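Local coordinates for protein amino Transferase (Eubacterium rectale, PDB 3ELE) that probably transfers amino groups between amino acids and 2-oxo acids, with bound pyridoxal-5'-phosphate as cofactor, as a class I and II aminotransferase, at residues 16-21 and 40-45; 156-161 and 335-340; 315-320 and 325-330. All blocks are in the same frame, centred on the assembly; numbering follows the deposited sequence.

Contact 1: 16-21 and 40-45; sequences SAIREL and FSIGNP
I18 and L21, on the first turns of helix 17-32, pack against S41 and I42 in the loop that follows strand 38-39. The side chain of I18 can be followed outward. Its CB stays back from the loop, 4.8 Å from I42 CG2. At CB the chain forks. The CG2 branch stands anti to the backbone N because CG1 takes the place beside that N (chi1 -68°). CG2 is therefore the branch that reaches the loop. It meets I42 CG2 at 3.5 Å, tight for two methyl groups, and lies 4.0 Å from I42 CA. The other branch, CG1 and CD1, extends away from I42. The I18 side chain as a whole also rests on V360, F365 and R372. One turn on, L21 continues the apolar surface. Its CD2 lies 3.6 Å from S41 CB, and its CG is slightly farther from the same carbon. S41 thus offers its CB to the leucine, while its OG bonds to D39 OD1. The S41 carbonyl oxygen accepts from R372 NH2 and S374 OG. The start of the helix is capped: S16 is the N-cap, and S16 OG accepts from R19 N at 3.3 Å. The two segments are thus joined by aliphatic carbon contacts, while OG and O of S41 bond to other parts of the chain. Such a join depends on shape and exclusion of water, and the polar bonds described for S41 run to D39, R372 and S374.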
ATOM      1  N   SER A  16     -19.687  -4.485   7.093  1.00 43.52           N
ATOM      2  CA  SER A  16     -19.417  -3.467   8.112  1.00 44.88           C
ATOM      3  C   SER A  16     -20.732  -2.866   8.625  1.00 44.04           C
ATOM      4  O   SER A  16     -21.450  -2.254   7.853  1.00 43.09           O
ATOM      5  CB  SER A  16     -18.533  -2.346   7.546  1.00 45.98           C
ATOM      6  OG  SER A  16     -18.452  -1.257   8.454  1.00 48.97           O
ATOM      7  N   ALA A  17     -21.011  -3.023   9.921  1.00 44.21           N
ATOM      8  CA  ALA A  17     -22.201  -2.433  10.574  1.00 44.20           C
ATOM      9  C   ALA A  17     -22.305  -0.907  10.371  1.00 44.02           C
ATOM     10  O   ALA A  17     -23.401  -0.401  10.122  1.00 43.28           O
ATOM     11  CB  ALA A  17     -22.217  -2.762  12.059  1.00 43.75           C
ATOM     12  N   ILE A  18     -21.161  -0.209  10.446  1.00 43.94           N
ATOM     13  CA  ILE A  18     -21.070   1.253  10.240  1.00 43.61           C
ATOM     14  C   ILE A  18     -21.371   1.669   8.792  1.00 43.32           C
ATOM     15  O   ILE A  18     -22.120   2.634   8.568  1.00 43.40           O
ATOM     16  CB  ILE A  18     -19.674   1.807  10.655  1.00 44.38           C
ATOM     17  CG1 ILE A  18     -19.485   1.695  12.166  1.00 45.94           C
ATOM     18  CG2 ILE A  18     -19.525   3.287  10.296  1.00 36.27           C
ATOM     19  CD1 ILE A  18     -18.080   2.069  12.644  1.00 45.24           C
ATOM     20  N   ARG A  19     -20.767   0.961   7.829  1.00 42.82           N
ATOM     21  CA  ARG A  19     -20.990   1.207   6.394  1.00 42.66           C
ATOM     22  C   ARG A  19     -22.436   0.928   6.015  1.00 42.30           C
ATOM     23  O   ARG A  19     -23.025   1.656   5.224  1.00 42.23           O
ATOM     24  CB  ARG A  19     -20.058   0.354   5.519  1.00 43.89           C
ATOM     25  N   GLU A  20     -23.003  -0.133   6.583  1.00 42.55           N
ATOM     26  CA  GLU A  20     -24.416  -0.490   6.353  1.00 43.64           C
ATOM     27  C   GLU A  20     -25.333   0.596   6.926  1.00 42.50           C
ATOM     28  O   GLU A  20     -26.374   0.889   6.361  1.00 40.76           O
ATOM     29  CB  GLU A  20     -24.736  -1.835   7.011  1.00 44.47           C
ATOM     30  CG  GLU A  20     -23.940  -3.033   6.422  1.00 48.39           C
ATOM     31  CD  GLU A  20     -24.608  -3.782   5.308  1.00 47.27           C
ATOM     32  OE1 GLU A  20     -25.828  -3.672   5.119  1.00 55.01           O
ATOM     33  OE2 GLU A  20     -23.883  -4.517   4.619  1.00 53.72           O
ATOM     34  N   LEU A  21     -24.935   1.160   8.070  1.00 42.98           N
ATOM     35  CA  LEU A  21     -25.667   2.272   8.692  1.00 42.71           C
ATOM     36  C   LEU A  21     -25.592   3.500   7.779  1.00 42.88           C
ATOM     37  O   LEU A  21     -26.614   4.144   7.543  1.00 43.15           O
ATOM     38  CB  LEU A  21     -25.110   2.574  10.092  1.00 42.59           C
ATOM     39  CG  LEU A  21     -25.856   3.581  10.961  1.00 41.68           C
ATOM     40  CD1 LEU A  21     -27.258   3.102  11.193  1.00 38.10           C
ATOM     41  CD2 LEU A  21     -25.120   3.776  12.287  1.00 41.44           C
ATOM     42  N   PHE A  40     -24.673  10.430  11.931  1.00 34.06           N
ATOM     43  CA  PHE A  40     -23.446  10.620  12.691  1.00 33.88           C
ATOM     44  C   PHE A  40     -22.593   9.344  12.682  1.00 35.44           C
ATOM     45  O   PHE A  40     -21.783   9.162  13.590  1.00 34.84           O
ATOM     46  CB  PHE A  40     -23.758  10.974  14.158  1.00 34.27           C
ATOM     47  CG  PHE A  40     -24.701  12.127  14.337  1.00 31.37           C
ATOM     48  CD1 PHE A  40     -24.233  13.443  14.388  1.00 32.15           C
ATOM     49  CD2 PHE A  40     -26.056  11.896  14.526  1.00 30.71           C
ATOM     50  CE1 PHE A  40     -25.111  14.501  14.587  1.00 31.48           C
ATOM     51  CE2 PHE A  40     -26.944  12.950  14.713  1.00 30.98           C
ATOM     52  CZ  PHE A  40     -26.469  14.249  14.749  1.00 33.09           C
ATOM     53  N   SER A  41     -22.717   8.495  11.651  1.00 37.51           N
ATOM     54  CA  SER A  41     -22.024   7.190  11.603  1.00 39.44           C
ATOM     55  C   SER A  41     -20.545   7.189  11.148  1.00 42.45           C
ATOM     56  O   SER A  41     -19.660   7.142  11.988  1.00 41.67           O
ATOM     57  CB  SER A  41     -22.842   6.174  10.785  1.00 39.30           C
ATOM     58  OG  SER A  41     -22.880   6.528   9.413  1.00 36.28           O
ATOM     59  N   ILE A  42     -20.278   7.233   9.840  1.00 46.09           N
ATOM     60  CA  ILE A  42     -18.891   7.133   9.316  1.00 48.89           C
ATOM     61  C   ILE A  42     -18.016   8.363   9.641  1.00 48.14           C
ATOM     62  O   ILE A  42     -18.477   9.501   9.533  1.00 47.58           O
ATOM     63  CB  ILE A  42     -18.823   6.768   7.777  1.00 50.08           C
ATOM     64  CG1 ILE A  42     -19.459   7.841   6.883  1.00 50.74           C
ATOM     65  CG2 ILE A  42     -19.483   5.386   7.520  1.00 51.82           C
ATOM     66  CD1 ILE A  42     -19.414   7.486   5.374  1.00 51.55           C
ATOM     67  N   GLY A  43     -16.767   8.100  10.038  1.00 46.91           N
ATOM     68  CA  GLY A  43     -15.810   9.127  10.437  1.00 47.07           C
ATOM     69  C   GLY A  43     -14.917   9.696   9.349  1.00 46.36           C
ATOM     70  O   GLY A  43     -13.690   9.666   9.490  1.00 48.08           O
ATOM     71  N   ASN A  44     -15.516  10.256   8.297  1.00 44.92           N
ATOM     72  CA  ASN A  44     -14.759  10.811   7.165  1.00 43.93           C
ATOM     73  C   ASN A  44     -14.467  12.292   7.325  1.00 43.60           C
ATOM     74  O   ASN A  44     -15.375  13.044   7.692  1.00 44.35           O
ATOM     75  CB  ASN A  44     -15.525  10.631   5.848  1.00 43.86           C
ATOM     76  CG  ASN A  44     -15.697   9.177   5.434  1.00 46.97           C
ATOM     77  OD1 ASN A  44     -16.701   8.842   4.820  1.00 51.37           O
ATOM     78  ND2 ASN A  44     -14.727   8.313   5.751  1.00 42.39           N
ATOM     79  N   PRO A  45     -13.204  12.729   7.075  1.00 42.76           N
ATOM     80  CA  PRO A  45     -12.911  14.161   7.040  1.00 42.39           C
ATOM     81  C   PRO A  45     -13.941  14.945   6.205  1.00 41.09           C
ATOM     82  O   PRO A  45     -14.246  14.559   5.078  1.00 40.60           O
ATOM     83  CB  PRO A  45     -11.519  14.214   6.393  1.00 42.87           C
ATOM     84  CG  PRO A  45     -10.863  12.990   6.878  1.00 41.76           C
ATOM     85  CD  PRO A  45     -11.961  11.940   6.913  1.00 42.79           C
TER

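Contact 2: 156-161 and 335-340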
ATOM      1  N   GLU A 156     -14.451   6.714  33.702  1.00 45.18           N
ATOM      2  CA  GLU A 156     -14.495   7.902  34.558  1.00 47.82           C
ATOM      3  C   GLU A 156     -13.875   9.086  33.805  1.00 46.51           C
ATOM      4  O   GLU A 156     -14.548  10.084  33.590  1.00 48.00           O
ATOM      5  CB  GLU A 156     -13.804   7.645  35.917  1.00 48.01           C
ATOM      6  CG  GLU A 156     -14.478   6.522  36.748  1.00 52.21           C
ATOM      7  CD  GLU A 156     -13.759   6.163  38.070  1.00 53.28           C
ATOM      8  OE1 GLU A 156     -12.515   6.319  38.195  1.00 62.60           O
ATOM      9  OE2 GLU A 156     -14.456   5.674  38.994  1.00 66.11           O
ATOM     10  N   HIS A 157     -12.626   8.939  33.358  1.00 45.15           N
ATOM     11  CA  HIS A 157     -11.877  10.010  32.638  1.00 42.86           C
ATOM     12  C   HIS A 157     -11.377   9.694  31.210  1.00 41.77           C
ATOM     13  O   HIS A 157     -10.881  10.600  30.546  1.00 41.89           O
ATOM     14  CB  HIS A 157     -10.663  10.427  33.489  1.00 43.21           C
ATOM     15  CG  HIS A 157     -11.024  10.943  34.845  1.00 43.02           C
ATOM     16  ND1 HIS A 157     -11.513  12.217  35.050  1.00 44.80           N
ATOM     17  CD2 HIS A 157     -10.971  10.356  36.066  1.00 45.06           C
ATOM     18  CE1 HIS A 157     -11.746  12.392  36.339  1.00 47.72           C
ATOM     19  NE2 HIS A 157     -11.429  11.278  36.977  1.00 45.65           N
ATOM     20  N   PHE A 158     -11.532   8.450  30.739  1.00 40.77           N
ATOM     21  CA  PHE A 158     -11.035   7.993  29.423  1.00 39.71           C
ATOM     22  C   PHE A 158      -9.523   8.189  29.217  1.00 37.82           C
ATOM     23  O   PHE A 158      -9.064   8.613  28.146  1.00 35.66           O
ATOM     24  CB  PHE A 158     -11.904   8.506  28.274  1.00 40.18           C
ATOM     25  CG  PHE A 158     -13.286   7.929  28.290  1.00 43.70           C
ATOM     26  CD1 PHE A 158     -13.510   6.625  27.832  1.00 42.70           C
ATOM     27  CD2 PHE A 158     -14.359   8.656  28.817  1.00 41.25           C
ATOM     28  CE1 PHE A 158     -14.808   6.062  27.866  1.00 42.64           C
ATOM     29  CE2 PHE A 158     -15.651   8.098  28.862  1.00 39.95           C
ATOM     30  CZ  PHE A 158     -15.872   6.802  28.383  1.00 36.79           C
ATOM     31  N   GLN A 159      -8.783   7.868  30.290  1.00 35.99           N
ATOM     32  CA  GLN A 159      -7.334   7.844  30.306  1.00 35.35           C
ATOM     33  C   GLN A 159      -7.003   6.331  30.299  1.00 35.12           C
ATOM     34  O   GLN A 159      -7.589   5.589  29.495  1.00 36.28           O
ATOM     35  CB  GLN A 159      -6.781   8.637  31.501  1.00 34.15           C
ATOM     36  CG  GLN A 159      -7.111  10.139  31.474  1.00 35.87           C
ATOM     37  CD  GLN A 159      -6.317  10.937  30.425  1.00 37.05           C
ATOM     38  OE1 GLN A 159      -5.069  10.851  30.344  1.00 30.98           O
ATOM     39  NE2 GLN A 159      -7.031  11.770  29.664  1.00 28.55           N
ATOM     40  N   ILE A 160      -6.117   5.861  31.168  1.00 34.68           N
ATOM     41  CA  ILE A 160      -5.737   4.445  31.199  1.00 33.68           C
ATOM     42  C   ILE A 160      -5.945   3.911  32.600  1.00 33.76           C
ATOM     43  O   ILE A 160      -5.577   4.562  33.561  1.00 32.91           O
ATOM     44  CB  ILE A 160      -4.259   4.252  30.777  1.00 33.83           C
ATOM     45  CG1 ILE A 160      -4.043   4.786  29.338  1.00 34.06           C
ATOM     46  CG2 ILE A 160      -3.844   2.772  30.901  1.00 33.89           C
ATOM     47  CD1 ILE A 160      -2.625   4.608  28.779  1.00 32.23           C
ATOM     48  N   ASP A 161      -6.564   2.732  32.694  1.00 34.91           N
ATOM     49  CA  ASP A 161      -6.681   2.002  33.961  1.00 34.56           C
ATOM     50  C   ASP A 161      -5.347   1.251  34.044  1.00 34.88           C
ATOM     51  O   ASP A 161      -5.204   0.156  33.481  1.00 35.83           O
ATOM     52  CB  ASP A 161      -7.890   1.057  33.924  1.00 33.86           C
ATOM     53  CG  ASP A 161      -8.033   0.203  35.174  1.00 33.16           C
ATOM     54  OD1 ASP A 161      -7.057  -0.017  35.948  1.00 29.94           O
ATOM     55  OD2 ASP A 161      -9.144  -0.319  35.343  1.00 31.13           O
ATOM     56  N   TYR A 335     -15.165  12.687  17.246  1.00 34.63           N
ATOM     57  CA  TYR A 335     -16.128  11.707  17.719  1.00 35.26           C
ATOM     58  C   TYR A 335     -16.555  12.070  19.142  1.00 35.83           C
ATOM     59  O   TYR A 335     -15.698  12.383  19.983  1.00 37.85           O
ATOM     60  CB  TYR A 335     -15.480  10.335  17.722  1.00 36.19           C
ATOM     61  CG  TYR A 335     -14.816   9.977  16.428  1.00 36.41           C
ATOM     62  CD1 TYR A 335     -15.570   9.620  15.311  1.00 38.83           C
ATOM     63  CD2 TYR A 335     -13.427  10.032  16.299  1.00 35.72           C
ATOM     64  CE1 TYR A 335     -14.954   9.303  14.095  1.00 38.02           C
ATOM     65  CE2 TYR A 335     -12.808   9.723  15.105  1.00 38.31           C
ATOM     66  CZ  TYR A 335     -13.575   9.356  13.999  1.00 36.34           C
ATOM     67  OH  TYR A 335     -12.965   9.035  12.820  1.00 37.84           O
HETATM   68  N   MSE A 336     -17.858  12.068  19.410  1.00 35.44           N
HETATM   69  CA  MSE A 336     -18.343  12.284  20.761  1.00 34.53           C
HETATM   70  C   MSE A 336     -18.831  10.951  21.336  1.00 34.38           C
HETATM   71  O   MSE A 336     -19.604  10.226  20.687  1.00 34.68           O
HETATM   72  CB  MSE A 336     -19.421  13.338  20.811  1.00 35.32           C
HETATM   73  CG  MSE A 336     -19.754  13.755  22.254  1.00 33.61           C
HETATM   74 SE   MSE A 336     -20.726  15.338  22.289  0.75 33.42          SE
HETATM   75  CE  MSE A 336     -19.353  16.502  21.680  1.00 30.42           C
ATOM     76  N   PHE A 337     -18.390  10.666  22.560  1.00 32.64           N
ATOM     77  CA  PHE A 337     -18.711   9.427  23.269  1.00 33.36           C
ATOM     78  C   PHE A 337     -19.826   9.785  24.265  1.00 33.66           C
ATOM     79  O   PHE A 337     -19.609  10.575  25.199  1.00 34.40           O
ATOM     80  CB  PHE A 337     -17.433   8.884  23.938  1.00 32.36           C
ATOM     81  CG  PHE A 337     -17.311   7.395  23.898  1.00 34.14           C
ATOM     82  CD1 PHE A 337     -17.283   6.730  22.679  1.00 32.41           C
ATOM     83  CD2 PHE A 337     -17.156   6.646  25.071  1.00 34.44           C
ATOM     84  CE1 PHE A 337     -17.179   5.353  22.625  1.00 30.71           C
ATOM     85  CE2 PHE A 337     -17.018   5.268  25.019  1.00 33.74           C
ATOM     86  CZ  PHE A 337     -17.013   4.626  23.790  1.00 32.44           C
ATOM     87  N   VAL A 338     -21.024   9.232  24.022  1.00 33.24           N
ATOM     88  CA  VAL A 338     -22.246   9.532  24.792  1.00 32.06           C
ATOM     89  C   VAL A 338     -22.764   8.250  25.442  1.00 31.70           C
ATOM     90  O   VAL A 338     -22.764   7.173  24.805  1.00 31.60           O
ATOM     91  CB  VAL A 338     -23.321  10.134  23.860  1.00 31.93           C
ATOM     92  CG1 VAL A 338     -24.626  10.501  24.612  1.00 32.51           C
ATOM     93  CG2 VAL A 338     -22.775  11.363  23.141  1.00 27.91           C
ATOM     94  N   LYS A 339     -23.167   8.343  26.711  1.00 31.09           N
ATOM     95  CA  LYS A 339     -23.713   7.186  27.397  1.00 31.18           C
ATOM     96  C   LYS A 339     -25.123   6.862  26.866  1.00 31.85           C
ATOM     97  O   LYS A 339     -25.958   7.762  26.731  1.00 30.40           O
ATOM     98  CB  LYS A 339     -23.734   7.332  28.936  1.00 32.88           C
ATOM     99  CG  LYS A 339     -24.022   5.945  29.513  1.00 35.28           C
ATOM    100  CD  LYS A 339     -23.743   5.614  30.926  1.00 42.85           C
ATOM    101  CE  LYS A 339     -23.719   4.030  31.035  1.00 42.72           C
ATOM    102  NZ  LYS A 339     -24.684   3.257  30.091  1.00 35.41           N
ATOM    103  N   ALA A 340     -25.364   5.582  26.557  1.00 32.32           N
ATOM    104  CA  ALA A 340     -26.688   5.121  26.103  1.00 32.86           C
ATOM    105  C   ALA A 340     -27.710   5.253  27.247  1.00 34.26           C
ATOM    106  O   ALA A 340     -27.336   5.219  28.427  1.00 36.29           O
ATOM    107  CB  ALA A 340     -26.625   3.677  25.628  1.00 31.68           C
TER
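F158 and F337 make the whole of this contact, one ring against one ring. Along 156-161, the chain first passes through E156 and H157 on the surface. H157 N bonds to D154 OD1. The backbone then turns at F158, which has a left-handed backbone conformation. Its carbonyl oxygen accepts from T187 OG1, and its side chain turns inward to strand 335-339. The ring leads with CE1 and CZ. CZ lies 3.6 Å from F337 CD2, and CE1 lies 3.7 Å from F337 CE2. These two F337 atoms form the ring edge that is presented to F158. The planes stand nearly perpendicular, at 84°, and the centroids are 5.4 Å apart. The pair is an offset edge-to-face stack: the edge of F337 points to the face of F158 but is displaced from its centre. F337 holds its ring there with a chi1 of -142°, away from a staggered position, which suggests some strain. An alanine at F158 is likely to leave the edge of F337 without its aromatic partner and open a gap between the loop and the strand. After F158, the side chain of Q159 is held by T193, S190 and V188. D161 ends the segment as the N-cap of helix 162-167, with OD1 accepting from A164 N. The loop follows strand 147-151 of the seven-stranded mixed sheet, whereas F337 belongs to the four-stranded antiparallel sheet. The stack therefore joins the large cofactor-binding domain to the C-terminal small domain, the two-domain layout of fold type I PLP enzymes.

Contact 3: 315-320 and 325-330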
ATOM      1  N   LEU A 315     -21.574  22.630  19.751  1.00 33.77           N
ATOM      2  CA  LEU A 315     -22.998  22.637  19.408  1.00 33.71           C
ATOM      3  C   LEU A 315     -23.636  21.299  19.846  1.00 32.33           C
ATOM      4  O   LEU A 315     -24.605  21.296  20.584  1.00 32.09           O
ATOM      5  CB  LEU A 315     -23.167  22.885  17.907  1.00 33.71           C
ATOM      6  CG  LEU A 315     -24.537  23.228  17.334  1.00 36.59           C
ATOM      7  CD1 LEU A 315     -25.012  24.604  17.863  1.00 39.52           C
ATOM      8  CD2 LEU A 315     -24.427  23.282  15.804  1.00 34.49           C
ATOM      9  N   LEU A 316     -23.032  20.178  19.457  1.00 32.19           N
ATOM     10  CA  LEU A 316     -23.534  18.838  19.825  1.00 31.80           C
ATOM     11  C   LEU A 316     -23.502  18.592  21.344  1.00 32.26           C
ATOM     12  O   LEU A 316     -24.464  18.060  21.915  1.00 30.64           O
ATOM     13  CB  LEU A 316     -22.725  17.741  19.097  1.00 32.86           C
ATOM     14  CG  LEU A 316     -23.232  16.300  19.117  1.00 31.41           C
ATOM     15  CD1 LEU A 316     -24.608  16.229  18.417  1.00 27.94           C
ATOM     16  CD2 LEU A 316     -22.226  15.388  18.450  1.00 30.70           C
ATOM     17  N   TYR A 317     -22.399  18.980  21.991  1.00 32.61           N
ATOM     18  CA  TYR A 317     -22.249  18.807  23.441  1.00 33.25           C
ATOM     19  C   TYR A 317     -23.287  19.631  24.216  1.00 33.11           C
ATOM     20  O   TYR A 317     -23.926  19.104  25.137  1.00 31.35           O
ATOM     21  CB  TYR A 317     -20.824  19.169  23.905  1.00 33.80           C
ATOM     22  CG  TYR A 317     -20.599  18.991  25.395  1.00 35.64           C
ATOM     23  CD1 TYR A 317     -20.412  17.717  25.940  1.00 28.58           C
ATOM     24  CD2 TYR A 317     -20.578  20.090  26.267  1.00 31.89           C
ATOM     25  CE1 TYR A 317     -20.204  17.531  27.295  1.00 25.99           C
ATOM     26  CE2 TYR A 317     -20.380  19.906  27.648  1.00 33.94           C
ATOM     27  CZ  TYR A 317     -20.183  18.613  28.154  1.00 34.84           C
ATOM     28  OH  TYR A 317     -19.978  18.400  29.516  1.00 30.15           O
ATOM     29  N   GLU A 318     -23.441  20.906  23.839  1.00 33.18           N
ATOM     30  CA  GLU A 318     -24.403  21.802  24.483  1.00 34.19           C
ATOM     31  C   GLU A 318     -25.841  21.288  24.345  1.00 33.42           C
ATOM     32  O   GLU A 318     -26.565  21.228  25.328  1.00 35.61           O
ATOM     33  CB  GLU A 318     -24.305  23.248  23.945  1.00 35.88           C
ATOM     34  CG  GLU A 318     -23.032  23.998  24.348  1.00 40.40           C
ATOM     35  N   GLY A 319     -26.237  20.900  23.142  1.00 31.29           N
ATOM     36  CA  GLY A 319     -27.598  20.413  22.906  1.00 31.39           C
ATOM     37  C   GLY A 319     -27.928  19.087  23.571  1.00 31.22           C
ATOM     38  O   GLY A 319     -28.987  18.947  24.173  1.00 30.32           O
ATOM     39  N   LEU A 320     -27.013  18.122  23.473  1.00 31.11           N
ATOM     40  CA  LEU A 320     -27.222  16.792  24.087  1.00 31.10           C
ATOM     41  C   LEU A 320     -27.237  16.870  25.615  1.00 30.89           C
ATOM     42  O   LEU A 320     -28.086  16.250  26.255  1.00 30.95           O
ATOM     43  CB  LEU A 320     -26.180  15.771  23.602  1.00 30.20           C
ATOM     44  CG  LEU A 320     -26.225  15.289  22.143  1.00 29.26           C
ATOM     45  CD1 LEU A 320     -25.152  14.190  21.972  1.00 25.08           C
ATOM     46  CD2 LEU A 320     -27.590  14.771  21.711  1.00 28.37           C
ATOM     47  N   TYR A 325     -28.655  13.982  28.179  1.00 32.72           N
ATOM     48  CA  TYR A 325     -27.689  12.937  27.848  1.00 31.74           C
ATOM     49  C   TYR A 325     -26.378  13.175  28.571  1.00 31.30           C
ATOM     50  O   TYR A 325     -26.015  14.322  28.824  1.00 30.65           O
ATOM     51  CB  TYR A 325     -27.400  12.896  26.339  1.00 32.18           C
ATOM     52  CG  TYR A 325     -28.548  12.441  25.474  1.00 31.03           C
ATOM     53  CD1 TYR A 325     -28.751  11.082  25.217  1.00 31.84           C
ATOM     54  CD2 TYR A 325     -29.422  13.362  24.880  1.00 32.00           C
ATOM     55  CE1 TYR A 325     -29.794  10.641  24.390  1.00 32.17           C
ATOM     56  CE2 TYR A 325     -30.473  12.936  24.066  1.00 30.83           C
ATOM     57  CZ  TYR A 325     -30.646  11.573  23.818  1.00 32.49           C
ATOM     58  OH  TYR A 325     -31.677  11.138  23.017  1.00 36.09           O
ATOM     59  N   HIS A 326     -25.688  12.092  28.921  1.00 31.34           N
ATOM     60  CA  HIS A 326     -24.348  12.206  29.520  1.00 31.63           C
ATOM     61  C   HIS A 326     -23.309  11.999  28.419  1.00 31.34           C
ATOM     62  O   HIS A 326     -23.116  10.869  27.950  1.00 30.12           O
ATOM     63  CB  HIS A 326     -24.075  11.236  30.674  1.00 32.50           C
ATOM     64  CG  HIS A 326     -22.645  11.278  31.127  1.00 34.36           C
ATOM     65  ND1 HIS A 326     -22.160  12.266  31.956  1.00 33.41           N
ATOM     66  CD2 HIS A 326     -21.573  10.529  30.767  1.00 38.57           C
ATOM     67  CE1 HIS A 326     -20.864  12.085  32.138  1.00 39.27           C
ATOM     68  NE2 HIS A 326     -20.479  11.045  31.420  1.00 38.28           N
ATOM     69  N   CYS A 327     -22.640  13.094  28.049  1.00 31.65           N
ATOM     70  CA  CYS A 327     -21.577  13.102  27.052  1.00 32.18           C
ATOM     71  C   CYS A 327     -20.233  13.325  27.738  1.00 32.10           C
ATOM     72  O   CYS A 327     -20.117  14.136  28.660  1.00 32.30           O
ATOM     73  CB  CYS A 327     -21.760  14.257  26.067  1.00 32.02           C
ATOM     74  SG  CYS A 327     -23.386  14.466  25.320  1.00 30.33           S
ATOM     75  N   PHE A 328     -19.218  12.602  27.286  1.00 32.91           N
ATOM     76  CA  PHE A 328     -17.832  12.847  27.705  1.00 32.54           C
ATOM     77  C   PHE A 328     -17.375  13.994  26.789  1.00 31.89           C
ATOM     78  O   PHE A 328     -17.451  13.852  25.556  1.00 29.18           O
ATOM     79  CB  PHE A 328     -16.985  11.576  27.531  1.00 33.07           C
ATOM     80  CG  PHE A 328     -15.501  11.804  27.613  1.00 36.62           C
ATOM     81  CD1 PHE A 328     -14.925  12.331  28.770  1.00 38.08           C
ATOM     82  CD2 PHE A 328     -14.668  11.467  26.539  1.00 36.08           C
ATOM     83  CE1 PHE A 328     -13.538  12.540  28.846  1.00 35.74           C
ATOM     84  CE2 PHE A 328     -13.284  11.670  26.608  1.00 36.16           C
ATOM     85  CZ  PHE A 328     -12.720  12.206  27.764  1.00 34.12           C
ATOM     86  N   LYS A 329     -16.930  15.118  27.362  1.00 33.78           N
ATOM     87  CA  LYS A 329     -16.488  16.262  26.534  1.00 34.86           C
ATOM     88  C   LYS A 329     -15.125  15.905  25.934  1.00 34.05           C
ATOM     89  O   LYS A 329     -14.165  15.790  26.673  1.00 33.64           O
ATOM     90  CB  LYS A 329     -16.416  17.583  27.311  1.00 34.92           C
ATOM     91  CG  LYS A 329     -16.208  18.810  26.381  1.00 35.61           C
ATOM     92  CD  LYS A 329     -16.401  20.148  27.086  1.00 37.55           C
ATOM     93  CE  LYS A 329     -16.304  21.324  26.071  1.00 45.00           C
ATOM     94  NZ  LYS A 329     -16.575  22.710  26.622  1.00 42.81           N
ATOM     95  N   PRO A 330     -15.040  15.727  24.597  1.00 35.07           N
ATOM     96  CA  PRO A 330     -13.754  15.310  24.023  1.00 34.99           C
ATOM     97  C   PRO A 330     -12.790  16.473  23.841  1.00 35.69           C
ATOM     98  O   PRO A 330     -13.229  17.563  23.471  1.00 34.96           O
ATOM     99  CB  PRO A 330     -14.162  14.755  22.654  1.00 34.72           C
ATOM    100  CG  PRO A 330     -15.345  15.545  22.272  1.00 33.17           C
ATOM    101  CD  PRO A 330     -16.050  15.928  23.536  1.00 35.01           C
TER
HETATM  102  O   HOH W   1     -20.196  16.070  30.393  1.00 24.33           O
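Y317, L320, Y325, C327 and K329 join the later turns of helix 306-323 to the chain that returns beside it. Hydrogen bonding comes first. Y325 N donates to L320 O at 3.0 Å, bent to 144° at the hydrogen, with the donor tilted from the carbonyl plane. L320 O also lies at the edge of the Y325 ring, 3.5 Å from Y325 CD2. Y325 OH bonds to F389 O. Farther along, a water donates to C327 O at 2.6 Å and also bonds to Y317 OH. Aromatic contacts centre on Y317. Its CG stands anti to the backbone N (chi1 -179°), which carries the ring out to the return chain. K329 lies over one face, with CB 4.2 Å from the ring centroid in a CH-pi contact. C327 SG lies 5.5 Å from the centroid of the Y317 ring and approaches obliquely, a sulfur-aromatic contact. Apolar packing completes the contact. C327 CB lies 3.7 Å from Y317 CD1. C327 SG lies 3.5 Å from L320 CB, and L320 CD2 lies 3.9 Å from Y325 CD2. The chemistry is thus graded: L320, the sulfur of C327 and the Y325 ring form the buried part, while the outer part uses the aliphatic stem of an exposed lysine and a water bridge.

In the fold
Contacts 2 and 3 are neighbours, with centres 12 Å apart, and contact 3 is nested in the chain loop closed by contact 2. They share a sheet: F337 O lies 2.9 Å from F328 N, and K339 N lies 2.8 Å from H326 O. F328 also packs on the F158 ring. Contact 1 is about 20 Å from each, between centres. It touches contact 3 through F40 CE1 and L316 CD1, 4.2 Å apart, and contact 2 weakly through G43 O and Y335 OH. Y335 OH bonds to Y220 of the cofactor pocket. A bound PLP lies about 9 Å from the I18 side chain, and one lies about 12 Å from the F337 side chain.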